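Local coordinates for protein thiol transferase (Phanerochaete chrysosporium, PDB 4F0B) that probably catalyses glutathione-dependent thiol transfer as a Ure2p-type glutathione transferase, and binds oxidized glutathione disulfide, at residues A[41-45]-A[54-58]; A[99-103]-A[173-178]; A[130-134]-A[189-193]. One frame throughout, in Å; residues are numbered along the deposited sequence.

Interaction 1: A[41-45]-A[54-58]; sequences VKMSI and HNQVK. With GDS (oxidized glutathione disulfide), chain C.
A single parallel beta bridge joins two runs of backbone that are not regular strand at this point: S44 pairs with Q56, their CA atoms 4.5 Å apart, with M43 beside N55 and I45 beside V57. S44 N donates to N55 O (2.8 Å), and V57 N returns a bond to S44 O (3.1 Å). N55, at phi/psi -84/80, is the centre of an inverse gamma turn, which sets its carbonyl for S44. Its CA-to-CB bond points toward 41-45 (chi1 m), and a water bonded to K42 O (2.7 Å) and N55 ND2 (3.0 Å) extends the pairing. Flexible M43 (m, m, m) curls so that CE reaches Q56 O at 3.6 Å. Beta-branched V57 packs CG1 on M43 CB (4.1 Å) and I45 CG2 (4.0 Å). I45, V57 and K58 all line the glutathione site of this thioredoxin-like domain: I45 CG2 lies 3.7 Å from GDS O2, while V57 CG2 (3.7 Å) and K58 CE (3.3 Å) approach the glycyl carboxylate oxygen OE3. Strand 38-42, an edge strand of the sheet within this chain, leads into the bridge; V41 and M43 bond through backbone to strand 9-13, and M43 rests on W61 and F62 of helix 60-63.

Interaction 2: A[99-103]-A[173-178]; sequences NAFSR and LGTYGI
R103 reaches from the loop before helix 109-139 to the loop before helix 178-187 with its long side chain folded near the backbone (chi1 and chi2 both m) and then extended (chi3 t), which delivers the guanidinium to two carbonyls: NH2 donates to L173 O (3.1 Å) and to T175 O (3.3 Å). T175 OG1, chi1 p, is also 3.1 Å from R103 NH2, but the angle is too poor for a bond. L173 (m, t) directs its CB toward 99-103 and meets R103 NH2 at 3.5 Å. Between these carbonyls G174 turns the chain at phi/psi 92/-76, where a CB would be jammed against the preceding carbonyl. F101 (m, chi2 -69°) and Y176 (t, chi2 77°) touch edge to edge, CE1 of F101 3.9 Å from CD2 of Y176; the tyrosine hydroxyl goes on to E28 of helix 20-33, so aromatic rings join the loops to the thioredoxin-like domain. G177 is the N-cap of helix 178-187, and its N bonds to the side chain of D180, the N3 residue: the one half of a capping box that a glycine N-cap allows. F101 O accepts from I178 N, the first helical NH, at 2.9 Å. Glycine suits the cap because the backbones come closest here, F101 CA to G177 CA 3.9 Å: F101 O already lies 3.2 Å from G177 CA and would clash with a CB. I178 (p, t) sends CD1 to within 4.3 Å of S102 CB, while S102 (p) turns its hydroxyl to D96. A water donates to A100 O (3.0 Å) and Y176 O (2.8 Å).

Interaction 3: A[130-134]-A[189-193]; sequences QGQAN and IAPRT. With GDS (oxidized glutathione disulfide), chain C.
Part of the glutathione disulfide pocket is built on helix 109-139 of the all-helical GST C-terminal domain, and the back of that helix packs on the short helix 190-193. G131 belongs to the pocket: its CA is 3.2 Å from GDS O5, a cysteinyl carbonyl oxygen that would clash with any CB here. Beside it, Q132 bonds to R150 and Y151 of the second subunit. Q130 and, one turn on, A133 and N134 make the contact with I189-T193; the nearest CA pair, N134 and T193, is 5.5 Å apart. T193, with chi1 m, fits between two amides because a hydroxyl can both accept and donate: Q130 NE2 gives to T193 OG1 (3.0 Å), and T193 OG1 gives to N134 OD1 (2.7 Å). The extended t, t side chain of Q130 carries NE2 to T193 OG1 and also to W186 O, while OE1 bonds to Y159 of helix 145-166. A133, small enough for close approach, places CB 3.6 Å from T193 CG2.

Interaction 3 is buried within the helical domain, whereas interactions 1 and 2 are only partly buried and lie on opposite sides of the chain's centre, about 31 Å apart between centres. Interaction 1 relies on backbone pairing at an edge of the sheet, interaction 2 on carbonyls receiving a helix start and a guanidinium, and interaction 3 on side-chain amides sharing one hydroxyl. Interactions 2 and 3 cross along the chain: residues 99-103 precede helix 109-139, which carries 130-134, while 173-178 and 189-193 lie at the two ends of helix 178-187. Interactions 1 and 3 touch different glutathione halves of the same disulfide, their nearest atoms about 10 Å apart.

Interaction 1: A[41-45]-A[54-58]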
loop_
_atom_site.group_PDB
_atom_site.type_symbol
_atom_site.label_atom_id
_atom_site.label_comp_id
_atom_site.label_asym_id
_atom_site.label_seq_id
_atom_site.Cartn_x
_atom_site.Cartn_y
_atom_site.Cartn_z
ATOM N N VAL A 41 -0.471 18.202 -15.229
ATOM C CA VAL A 41 -0.623 19.386 -14.371
ATOM C C VAL A 41 0.430 19.237 -13.302
ATOM O O VAL A 41 0.334 18.352 -12.446
ATOM C CB VAL A 41 -2.016 19.471 -13.746
ATOM C CG1 VAL A 41 -2.098 20.677 -12.801
ATOM C CG2 VAL A 41 -3.070 19.576 -14.837
ATOM N N LYS A 42 1.421 20.116 -13.330
ATOM C CA LYS A 42 2.494 20.091 -12.362
ATOM C C LYS A 42 2.060 20.817 -11.058
ATOM O O LYS A 42 1.709 21.989 -11.059
ATOM C CB LYS A 42 3.760 20.695 -12.982
ATOM C CG LYS A 42 4.999 20.460 -12.141
ATOM C CD LYS A 42 6.218 21.083 -12.803
ATOM C CE LYS A 42 7.482 20.750 -12.032
ATOM N NZ LYS A 42 8.632 21.563 -12.544
ATOM N N MET A 43 2.074 20.091 -9.951
ATOM C CA MET A 43 1.545 20.573 -8.683
ATOM C C MET A 43 2.671 20.874 -7.727
ATOM O O MET A 43 3.622 20.083 -7.608
ATOM C CB MET A 43 0.619 19.515 -8.033
ATOM C CG MET A 43 -0.545 19.147 -8.923
ATOM S SD MET A 43 -1.850 20.392 -8.881
ATOM C CE MET A 43 -2.467 20.161 -7.222
ATOM N N SER A 44 2.566 21.992 -7.021
ATOM C CA SER A 44 3.450 22.219 -5.884
ATOM C C SER A 44 3.122 21.287 -4.743
ATOM O O SER A 44 1.958 21.142 -4.366
ATOM C CB SER A 44 3.337 23.659 -5.405
ATOM O OG SER A 44 3.940 23.724 -4.110
ATOM N N ILE A 45 4.160 20.650 -4.215
ATOM C CA ILE A 45 4.028 19.772 -3.049
ATOM C C ILE A 45 4.655 20.430 -1.833
ATOM O O ILE A 45 4.894 19.761 -0.828
ATOM C CB ILE A 45 4.696 18.385 -3.275
ATOM C CG1 ILE A 45 6.180 18.570 -3.551
ATOM C CG2 ILE A 45 3.983 17.683 -4.422
ATOM C CD1 ILE A 45 6.989 17.262 -3.489
ATOM N N HIS A 54 -2.302 28.225 -7.118
ATOM C CA HIS A 54 -3.511 27.448 -7.417
ATOM C C HIS A 54 -3.190 25.932 -7.517
ATOM O O HIS A 54 -3.867 25.095 -6.929
ATOM C CB HIS A 54 -4.184 27.933 -8.730
ATOM C CG HIS A 54 -5.364 27.103 -9.137
ATOM N ND1 HIS A 54 -5.297 26.163 -10.146
ATOM C CD2 HIS A 54 -6.645 27.075 -8.683
ATOM C CE1 HIS A 54 -6.474 25.574 -10.273
ATOM N NE2 HIS A 54 -7.313 26.133 -9.414
ATOM N N ASN A 55 -2.137 25.607 -8.270
ATOM C CA ASN A 55 -1.727 24.208 -8.449
ATOM C C ASN A 55 -0.844 23.779 -7.269
ATOM O O ASN A 55 0.384 23.758 -7.361
ATOM C CB ASN A 55 -1.019 24.014 -9.792
ATOM C CG ASN A 55 -1.971 24.116 -10.985
ATOM O OD1 ASN A 55 -3.189 24.009 -10.830
ATOM N ND2 ASN A 55 -1.414 24.280 -12.189
ATOM N N GLN A 56 -1.502 23.458 -6.165
ATOM C CA GLN A 56 -0.849 23.128 -4.908
ATOM C C GLN A 56 -1.702 22.038 -4.255
ATOM O O GLN A 56 -2.933 22.115 -4.276
ATOM C CB GLN A 56 -0.736 24.378 -4.027
ATOM C CG GLN A 56 0.400 24.301 -2.983
ATOM C CD GLN A 56 0.092 23.384 -1.816
ATOM O OE1 GLN A 56 -1.051 23.289 -1.365
ATOM N NE2 GLN A 56 1.116 22.714 -1.307
ATOM N N VAL A 57 -1.056 21.034 -3.680
ATOM C CA VAL A 57 -1.772 19.820 -3.283
ATOM C C VAL A 57 -2.805 19.944 -2.185
ATOM O O VAL A 57 -3.658 19.066 -2.080
ATOM C CB VAL A 57 -0.811 18.661 -2.919
ATOM C CG1 VAL A 57 -0.014 18.232 -4.166
ATOM C CG2 VAL A 57 0.103 19.058 -1.776
ATOM N N LYS A 58 -2.762 21.033 -1.395
ATOM C CA LYS A 58 -3.753 21.211 -0.331
ATOM C C LYS A 58 -4.914 22.112 -0.748
ATOM O O LYS A 58 -5.808 22.397 0.062
ATOM C CB LYS A 58 -3.092 21.773 0.928
ATOM C CG LYS A 58 -1.938 20.896 1.485
ATOM C CD LYS A 58 -2.360 19.420 1.581
ATOM C CE LYS A 58 -1.227 18.573 2.195
ATOM N NZ LYS A 58 -1.592 17.117 2.195
HETATM N N1 GDS C . 0.788 6.736 -0.849
HETATM C CA1 GDS C . 0.798 7.889 -1.804
HETATM C C1 GDS C . 0.947 7.316 -3.239
HETATM O OE1 GDS C . 1.531 6.220 -3.386
HETATM O OE2 GDS C . 0.456 7.979 -4.172
HETATM C CB1 GDS C . 2.009 8.788 -1.505
HETATM C CG1 GDS C . 2.017 10.057 -2.376
HETATM C CD1 GDS C . 3.035 11.044 -1.822
HETATM O O1 GDS C . 3.764 10.841 -0.859
HETATM N N2 GDS C . 3.043 12.265 -2.453
HETATM C CA2 GDS C . 3.962 13.348 -2.077
HETATM C C2 GDS C . 3.172 14.619 -1.862
HETATM O O2 GDS C . 2.238 14.954 -2.636
HETATM C CB2 GDS C . 5.008 13.641 -3.149
HETATM S SG2 GDS C . 5.991 12.228 -3.652
HETATM N N3 GDS C . 3.571 15.351 -0.804
HETATM C CA3 GDS C . 2.904 16.624 -0.519
HETATM C C3 GDS C . 2.472 16.745 0.896
HETATM O OE3 GDS C . 1.861 17.792 1.191
HETATM O OE4 GDS C . 2.717 15.804 1.698
HETATM N N4 GDS C . 5.948 9.466 0.431
HETATM C CA4 GDS C . 5.795 8.240 1.196
HETATM C C4 GDS C . 5.137 7.068 0.396
HETATM O OE5 GDS C . 5.194 7.056 -0.851
HETATM O OE6 GDS C . 4.587 6.196 1.091
HETATM C C5 GDS C . 6.986 10.271 0.673
HETATM O O5 GDS C . 7.849 10.008 1.544
HETATM C CA5 GDS C . 7.072 11.547 -0.146
HETATM N N5 GDS C . 7.559 12.657 0.708
HETATM C CB5 GDS C . 8.020 11.238 -1.326
HETATM S SG5 GDS C . 8.015 12.572 -2.518
HETATM C CA6 GDS C . 5.450 14.959 3.546
HETATM C C6 GDS C . 6.203 14.405 4.772
HETATM O OE7 GDS C . 6.475 13.184 4.799
HETATM O OE8 GDS C . 6.446 15.217 5.701
HETATM N N6 GDS C . 4.449 15.909 4.027
HETATM C CB6 GDS C . 6.440 15.672 2.571
HETATM C CG6 GDS C . 7.486 14.772 1.850
HETATM C CD6 GDS C . 6.813 13.784 0.941
HETATM O O6 GDS C . 5.696 13.907 0.461
HETATM O O HOH W 1 1.534 24.175 -12.652
#

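Interaction 2: A[99-103]-A[173-178]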
loop_
_atom_site.group_PDB
_atom_site.type_symbol
_atom_site.label_atom_id
_atom_site.label_comp_id
_atom_site.label_asym_id
_atom_site.label_seq_id
_atom_site.Cartn_x
_atom_site.Cartn_y
_atom_site.Cartn_z
ATOM N N ASN A 99 -2.455 -6.951 -22.007
ATOM C CA ASN A 99 -1.696 -7.353 -20.819
ATOM C C ASN A 99 -0.185 -7.407 -21.072
ATOM O O ASN A 99 0.511 -8.380 -20.757
ATOM C CB ASN A 99 -2.251 -8.679 -20.278
ATOM C CG ASN A 99 -3.634 -8.512 -19.664
ATOM O OD1 ASN A 99 -4.629 -9.001 -20.203
ATOM N ND2 ASN A 99 -3.705 -7.794 -18.560
ATOM N N ALA A 100 0.317 -6.319 -21.646
ATOM C CA ALA A 100 1.742 -6.195 -21.872
ATOM C C ALA A 100 2.491 -5.823 -20.600
ATOM O O ALA A 100 3.670 -6.159 -20.460
ATOM C CB ALA A 100 2.015 -5.172 -22.929
ATOM N N PHE A 101 1.803 -5.174 -19.659
ATOM C CA PHE A 101 2.430 -4.605 -18.453
ATOM C C PHE A 101 1.710 -4.971 -17.187
ATOM O O PHE A 101 1.987 -4.398 -16.123
ATOM C CB PHE A 101 2.434 -3.060 -18.561
ATOM C CG PHE A 101 3.126 -2.556 -19.793
ATOM C CD1 PHE A 101 4.497 -2.700 -19.925
ATOM C CD2 PHE A 101 2.422 -2.005 -20.847
ATOM C CE1 PHE A 101 5.167 -2.277 -21.056
ATOM C CE2 PHE A 101 3.083 -1.563 -22.006
ATOM C CZ PHE A 101 4.466 -1.702 -22.124
ATOM N N SER A 102 0.787 -5.921 -17.263
ATOM C CA SER A 102 -0.091 -6.178 -16.129
ATOM C C SER A 102 -0.777 -7.504 -16.322
ATOM O O SER A 102 -0.864 -8.002 -17.448
ATOM C CB SER A 102 -1.163 -5.080 -16.037
ATOM O OG SER A 102 -2.012 -5.095 -17.203
ATOM N N ARG A 103 -1.278 -8.098 -15.248
ATOM C CA ARG A 103 -1.966 -9.380 -15.356
ATOM C C ARG A 103 -3.475 -9.170 -15.181
ATOM O O ARG A 103 -3.888 -8.286 -14.444
ATOM C CB ARG A 103 -1.434 -10.354 -14.294
ATOM C CG ARG A 103 0.084 -10.398 -14.130
ATOM C CD ARG A 103 0.810 -10.443 -15.443
ATOM N NE ARG A 103 2.263 -10.571 -15.279
ATOM C CZ ARG A 103 3.110 -9.548 -15.131
ATOM N NH1 ARG A 103 2.673 -8.295 -15.129
ATOM N NH2 ARG A 103 4.403 -9.776 -15.027
ATOM N N LEU A 173 8.088 -9.985 -11.638
ATOM C CA LEU A 173 7.152 -11.039 -11.991
ATOM C C LEU A 173 7.450 -11.580 -13.384
ATOM O O LEU A 173 6.535 -11.893 -14.131
ATOM C CB LEU A 173 5.685 -10.568 -11.860
ATOM C CG LEU A 173 5.384 -10.131 -10.411
ATOM C CD1 LEU A 173 3.971 -9.560 -10.417
ATOM C CD2 LEU A 173 5.480 -11.282 -9.441
ATOM N N GLY A 174 8.741 -11.685 -13.720
ATOM C CA GLY A 174 9.110 -12.322 -14.993
ATOM C C GLY A 174 9.240 -11.302 -16.100
ATOM O O GLY A 174 10.339 -10.953 -16.547
ATOM N N THR A 175 8.085 -10.835 -16.585
ATOM C CA THR A 175 8.046 -9.756 -17.570
ATOM C C THR A 175 7.866 -8.416 -16.886
ATOM O O THR A 175 7.205 -8.292 -15.834
ATOM C CB THR A 175 6.886 -9.971 -18.566
ATOM O OG1 THR A 175 5.669 -10.156 -17.830
ATOM C CG2 THR A 175 7.141 -11.221 -19.413
ATOM N N TYR A 176 8.452 -7.389 -17.491
ATOM C CA TYR A 176 8.349 -6.006 -17.001
ATOM C C TYR A 176 6.911 -5.539 -16.933
ATOM O O TYR A 176 6.140 -5.711 -17.873
ATOM C CB TYR A 176 9.127 -5.116 -17.955
ATOM C CG TYR A 176 8.978 -3.624 -17.769
ATOM C CD1 TYR A 176 9.640 -2.957 -16.731
ATOM C CD2 TYR A 176 8.218 -2.874 -18.654
ATOM C CE1 TYR A 176 9.536 -1.579 -16.585
ATOM C CE2 TYR A 176 8.121 -1.487 -18.511
ATOM C CZ TYR A 176 8.789 -0.863 -17.500
ATOM O OH TYR A 176 8.701 0.495 -17.383
ATOM N N GLY A 177 6.554 -4.951 -15.802
ATOM C CA GLY A 177 5.189 -4.460 -15.678
ATOM C C GLY A 177 5.031 -3.525 -14.508
ATOM O O GLY A 177 6.003 -2.971 -13.973
ATOM N N ILE A 178 3.766 -3.315 -14.144
ATOM C CA ILE A 178 3.443 -2.273 -13.169
ATOM C C ILE A 178 4.071 -2.472 -11.793
ATOM O O ILE A 178 4.336 -1.470 -11.115
ATOM C CB ILE A 178 1.937 -2.004 -13.045
ATOM C CG1 ILE A 178 1.157 -3.267 -12.654
ATOM C CG2 ILE A 178 1.411 -1.406 -14.372
ATOM C CD1 ILE A 178 -0.349 -2.985 -12.380
HETATM O O HOH W 2 6.686 -5.988 -20.592
#

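Interaction 3: A[130-134]-A[189-193]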
loop_
_atom_site.group_PDB
_atom_site.type_symbol
_atom_site.label_atom_id
_atom_site.label_comp_id
_atom_site.label_asym_id
_atom_site.label_seq_id
_atom_site.Cartn_x
_atom_site.Cartn_y
_atom_site.Cartn_z
ATOM N N GLN A 130 11.508 4.305 2.696
ATOM C CA GLN A 130 12.532 5.068 2.003
ATOM C C GLN A 130 12.161 6.564 2.024
ATOM O O GLN A 130 13.049 7.420 2.139
ATOM C CB GLN A 130 12.717 4.541 0.583
ATOM C CG GLN A 130 14.005 5.092 -0.084
ATOM C CD GLN A 130 14.158 4.619 -1.497
ATOM O OE1 GLN A 130 13.582 3.598 -1.878
ATOM N NE2 GLN A 130 14.917 5.349 -2.283
ATOM N N GLY A 131 10.857 6.859 2.059
ATOM C CA GLY A 131 10.416 8.242 2.183
ATOM C C GLY A 131 10.809 8.817 3.543
ATOM O O GLY A 131 11.164 10.003 3.642
ATOM N N GLN A 132 10.780 7.984 4.595
ATOM C CA GLN A 132 11.188 8.466 5.924
ATOM C C GLN A 132 12.694 8.629 5.943
ATOM O O GLN A 132 13.199 9.564 6.573
ATOM C CB GLN A 132 10.748 7.520 7.043
ATOM C CG GLN A 132 9.215 7.291 7.135
ATOM C CD GLN A 132 8.396 8.507 6.761
ATOM O OE1 GLN A 132 8.349 9.509 7.493
ATOM N NE2 GLN A 132 7.750 8.431 5.610
ATOM N N ALA A 133 13.422 7.704 5.305
ATOM C CA ALA A 133 14.873 7.873 5.215
ATOM C C ALA A 133 15.235 9.183 4.526
ATOM O O ALA A 133 16.080 9.928 4.996
ATOM C CB ALA A 133 15.497 6.696 4.466
ATOM N N ASN A 134 14.530 9.492 3.432
ATOM C CA ASN A 134 14.782 10.752 2.754
ATOM C C ASN A 134 14.434 11.910 3.662
ATOM O O ASN A 134 15.183 12.895 3.735
ATOM C CB ASN A 134 13.918 10.837 1.507
ATOM C CG ASN A 134 14.473 10.023 0.349
ATOM O OD1 ASN A 134 15.548 9.429 0.437
ATOM N ND2 ASN A 134 13.701 9.983 -0.752
ATOM N N ILE A 189 16.333 6.467 -7.053
ATOM C CA ILE A 189 16.913 7.450 -6.149
ATOM C C ILE A 189 17.445 6.839 -4.857
ATOM O O ILE A 189 17.883 7.594 -3.983
ATOM C CB ILE A 189 15.947 8.625 -5.829
ATOM C CG1 ILE A 189 14.757 8.128 -4.993
ATOM C CG2 ILE A 189 15.563 9.355 -7.157
ATOM C CD1 ILE A 189 13.895 9.255 -4.333
ATOM N N ALA A 190 17.479 5.510 -4.762
ATOM C CA ALA A 190 18.112 4.874 -3.608
ATOM C C ALA A 190 19.554 5.367 -3.311
ATOM O O ALA A 190 19.874 5.520 -2.129
ATOM C CB ALA A 190 18.061 3.328 -3.741
ATOM N N PRO A 191 20.410 5.597 -4.347
ATOM C CA PRO A 191 21.768 6.085 -4.036
ATOM C C PRO A 191 21.737 7.419 -3.316
ATOM O O PRO A 191 22.494 7.643 -2.352
ATOM C CB PRO A 191 22.427 6.178 -5.420
ATOM C CG PRO A 191 21.742 5.055 -6.220
ATOM C CD PRO A 191 20.266 5.205 -5.758
ATOM N N ARG A 192 20.820 8.286 -3.753
ATOM C CA ARG A 192 20.621 9.563 -3.094
ATOM C C ARG A 192 20.163 9.376 -1.658
ATOM O O ARG A 192 20.642 10.063 -0.764
ATOM C CB ARG A 192 19.594 10.387 -3.843
ATOM C CG ARG A 192 19.496 11.687 -3.262
ATOM C CD ARG A 192 18.468 12.534 -3.926
ATOM N NE ARG A 192 18.528 13.807 -3.241
ATOM C CZ ARG A 192 17.631 14.766 -3.368
ATOM N NH1 ARG A 192 16.570 14.598 -4.157
ATOM N NH2 ARG A 192 17.789 15.868 -2.678
ATOM N N THR A 193 19.229 8.444 -1.445
ATOM C CA THR A 193 18.752 8.170 -0.095
ATOM C C THR A 193 19.903 7.797 0.800
ATOM O O THR A 193 19.950 8.190 1.968
ATOM C CB THR A 193 17.734 7.006 -0.105
ATOM O OG1 THR A 193 16.638 7.359 -0.945
ATOM C CG2 THR A 193 17.223 6.691 1.331
HETATM N N1 GDS C . 0.788 6.736 -0.849
HETATM C CA1 GDS C . 0.798 7.889 -1.804
HETATM C C1 GDS C . 0.947 7.316 -3.239
HETATM O OE1 GDS C . 1.531 6.220 -3.386
HETATM O OE2 GDS C . 0.456 7.979 -4.172
HETATM C CB1 GDS C . 2.009 8.788 -1.505
HETATM C CG1 GDS C . 2.017 10.057 -2.376
HETATM C CD1 GDS C . 3.035 11.044 -1.822
HETATM O O1 GDS C . 3.764 10.841 -0.859
HETATM N N2 GDS C . 3.043 12.265 -2.453
HETATM C CA2 GDS C . 3.962 13.348 -2.077
HETATM C C2 GDS C . 3.172 14.619 -1.862
HETATM O O2 GDS C . 2.238 14.954 -2.636
HETATM C CB2 GDS C . 5.008 13.641 -3.149
HETATM S SG2 GDS C . 5.991 12.228 -3.652
HETATM N N3 GDS C . 3.571 15.351 -0.804
HETATM C CA3 GDS C . 2.904 16.624 -0.519
HETATM C C3 GDS C . 2.472 16.745 0.896
HETATM O OE3 GDS C . 1.861 17.792 1.191
HETATM O OE4 GDS C . 2.717 15.804 1.698
HETATM N N4 GDS C . 5.948 9.466 0.431
HETATM C CA4 GDS C . 5.795 8.240 1.196
HETATM C C4 GDS C . 5.137 7.068 0.396
HETATM O OE5 GDS C . 5.194 7.056 -0.851
HETATM O OE6 GDS C . 4.587 6.196 1.091
HETATM C C5 GDS C . 6.986 10.271 0.673
HETATM O O5 GDS C . 7.849 10.008 1.544
HETATM C CA5 GDS C . 7.072 11.547 -0.146
HETATM N N5 GDS C . 7.559 12.657 0.708
HETATM C CB5 GDS C . 8.020 11.238 -1.326
HETATM S SG5 GDS C . 8.015 12.572 -2.518
HETATM C CA6 GDS C . 5.450 14.959 3.546
HETATM C C6 GDS C . 6.203 14.405 4.772
HETATM O OE7 GDS C . 6.475 13.184 4.799
HETATM O OE8 GDS C . 6.446 15.217 5.701
HETATM N N6 GDS C . 4.449 15.909 4.027
HETATM C CB6 GDS C . 6.440 15.672 2.571
HETATM C CG6 GDS C . 7.486 14.772 1.850
HETATM C CD6 GDS C . 6.813 13.784 0.941
HETATM O O6 GDS C . 5.696 13.907 0.461
#